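Local structure of uncharacterized protein (Sinorhizobium meliloti, 4DNH) at residues V3-P8 / L373-M378. The protein is of unknown function but folds as a closed eight-stranded parallel barrel and is probably an enzyme related to dihydrodipicolinate synthase. Residues are numbered along the deposited sequence; the frame is centred on the assembly and turned at random.
Sequences VSIDLP and LATARM
Ile5 holds CG1 anti to its backbone N (chi1 -179°), and selenomethionine Met378 sets CG anti to its own N; an extended chi2 of 159° then carries Ile5 CD1 to the helix. The two side chains cross at about a right angle. Their touching atoms are Ile5 CD1 and Met378 CG, 3.9 Å apart. The same Ile5 CD1 lies 4.0 Å from Thr375 CG2, so one methyl is shared by residues three apart on the helix. Leu7 CD2 also reaches Met378 CG, at 3.9 Å. The side chains of Val3 and Thr375 run past each other in opposite directions, with Val3 CG1 3.5 Å from Thr375 OG1. That approach is a van der Waals contact, as CG1 is a methyl; the hydroxyl has its hydrogen bond with Pro371 O, one turn back. No hydrogen bond joins the segments, and the contact buries 224 Å² in total. Alternation along the strand decides which residues face the helix: Val3 and Ile5 point toward it, Ser4 away. Ser4 OG bonds Asp17 OD1 on the neighbouring strand. Phe359 of helix 352-364 touches Ile5, Leu7 and Thr375, bringing a second helix to the same apolar layer. Strand 4-8 and helix 373-378 are inclined at 30°. Backbone bonds of Ile5 with Tyr16 and Leu7 with Ala14 define a two-stranded antiparallel hairpin, packed through one face on C-terminal helix 371-384, peripheral to the TIM barrel.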
loop_
_atom_site.group_PDB
_atom_site.type_symbol
_atom_site.label_atom_id
_atom_site.label_comp_id
_atom_site.label_asym_id
_atom_site.label_seq_id
_atom_site.Cartn_x
_atom_site.Cartn_y
_atom_site.Cartn_z
ATOM N N VAL A 3 13.313 -28.981 3.504
ATOM C CA VAL A 3 14.227 -27.923 3.103
ATOM C C VAL A 3 14.735 -27.165 4.325
ATOM O O VAL A 3 13.961 -26.738 5.191
ATOM C CB VAL A 3 13.573 -26.947 2.102
ATOM C CG1 VAL A 3 14.573 -25.885 1.676
ATOM C CG2 VAL A 3 13.035 -27.693 0.881
ATOM N N SER A 4 16.052 -27.009 4.375
ATOM C CA SER A 4 16.737 -26.402 5.504
ATOM C C SER A 4 17.722 -25.350 4.991
ATOM O O SER A 4 18.270 -25.484 3.898
ATOM C CB SER A 4 17.450 -27.489 6.316
ATOM O OG SER A 4 18.258 -26.936 7.339
ATOM N N ILE A 5 17.933 -24.296 5.775
ATOM C CA ILE A 5 18.860 -23.217 5.407
ATOM C C ILE A 5 19.507 -22.589 6.654
ATOM O O ILE A 5 18.850 -22.423 7.691
ATOM C CB ILE A 5 18.166 -22.146 4.512
ATOM C CG1 ILE A 5 19.148 -21.037 4.106
ATOM C CG2 ILE A 5 16.926 -21.563 5.187
ATOM C CD1 ILE A 5 18.728 -20.272 2.872
ATOM N N ASP A 6 20.796 -22.264 6.563
ATOM C CA ASP A 6 21.472 -21.552 7.653
ATOM C C ASP A 6 21.294 -20.045 7.521
ATOM O O ASP A 6 21.601 -19.470 6.489
ATOM C CB ASP A 6 22.949 -21.932 7.735
ATOM C CG ASP A 6 23.177 -23.238 8.477
ATOM O OD1 ASP A 6 22.273 -23.698 9.215
ATOM O OD2 ASP A 6 24.272 -23.806 8.331
ATOM N N LEU A 7 20.781 -19.423 8.575
ATOM C CA LEU A 7 20.391 -18.013 8.553
ATOM C C LEU A 7 20.987 -17.252 9.723
ATOM O O LEU A 7 21.225 -17.836 10.787
ATOM C CB LEU A 7 18.872 -17.869 8.585
ATOM C CG LEU A 7 18.049 -18.425 7.428
ATOM C CD1 LEU A 7 16.586 -18.216 7.758
ATOM C CD2 LEU A 7 18.360 -17.787 6.078
ATOM N N PRO A 8 21.236 -15.947 9.533
ATOM C CA PRO A 8 21.824 -15.153 10.612
ATOM C C PRO A 8 20.835 -14.749 11.702
ATOM O O PRO A 8 19.748 -14.251 11.407
ATOM C CB PRO A 8 22.383 -13.921 9.901
ATOM C CG PRO A 8 21.715 -13.859 8.578
ATOM C CD PRO A 8 21.139 -15.204 8.259
ATOM N N LEU A 373 12.372 -22.455 -4.481
ATOM C CA LEU A 373 12.848 -21.247 -5.145
ATOM C C LEU A 373 13.178 -20.139 -4.127
ATOM O O LEU A 373 14.254 -19.523 -4.201
ATOM C CB LEU A 373 11.825 -20.756 -6.174
ATOM C CG LEU A 373 12.154 -19.480 -6.972
ATOM C CD1 LEU A 373 13.343 -19.665 -7.923
ATOM C CD2 LEU A 373 10.919 -18.988 -7.716
ATOM N N ALA A 374 12.270 -19.902 -3.179
ATOM C CA ALA A 374 12.510 -18.914 -2.131
ATOM C C ALA A 374 13.828 -19.197 -1.414
ATOM O O ALA A 374 14.628 -18.276 -1.183
ATOM C CB ALA A 374 11.366 -18.883 -1.141
ATOM N N THR A 375 14.058 -20.475 -1.095
ATOM C CA THR A 375 15.272 -20.898 -0.401
ATOM C C THR A 375 16.518 -20.669 -1.236
ATOM O O THR A 375 17.538 -20.239 -0.699
ATOM C CB THR A 375 15.175 -22.369 0.057
ATOM O OG1 THR A 375 14.103 -22.478 0.989
ATOM C CG2 THR A 375 16.457 -22.860 0.744
ATOM N N ALA A 376 16.438 -20.947 -2.537
ATOM C CA ALA A 376 17.584 -20.758 -3.435
ATOM C C ALA A 376 17.934 -19.281 -3.537
ATOM O O ALA A 376 19.101 -18.898 -3.472
ATOM C CB ALA A 376 17.305 -21.343 -4.819
ATOM N N ARG A 377 16.908 -18.458 -3.698
ATOM C CA ARG A 377 17.081 -17.018 -3.748
ATOM C C ARG A 377 17.647 -16.427 -2.462
ATOM O O ARG A 377 18.556 -15.591 -2.529
ATOM C CB ARG A 377 15.786 -16.335 -4.169
ATOM C CG ARG A 377 15.768 -16.140 -5.661
ATOM C CD ARG A 377 14.395 -16.200 -6.272
ATOM N NE ARG A 377 14.536 -16.195 -7.731
ATOM C CZ ARG A 377 14.005 -15.288 -8.537
ATOM N NH1 ARG A 377 13.258 -14.301 -8.044
ATOM N NH2 ARG A 377 14.206 -15.380 -9.839
HETATM N N MSE A 378 17.151 -16.885 -1.310
HETATM C CA MSE A 378 17.753 -16.524 -0.025
HETATM C C MSE A 378 19.209 -16.925 0.032
HETATM O O MSE A 378 20.032 -16.178 0.565
HETATM C CB MSE A 378 16.989 -17.125 1.155
HETATM C CG MSE A 378 17.509 -16.588 2.492
HETATM SE SE MSE A 378 16.813 -14.795 2.971
HETATM C CE MSE A 378 18.532 -13.936 3.384
#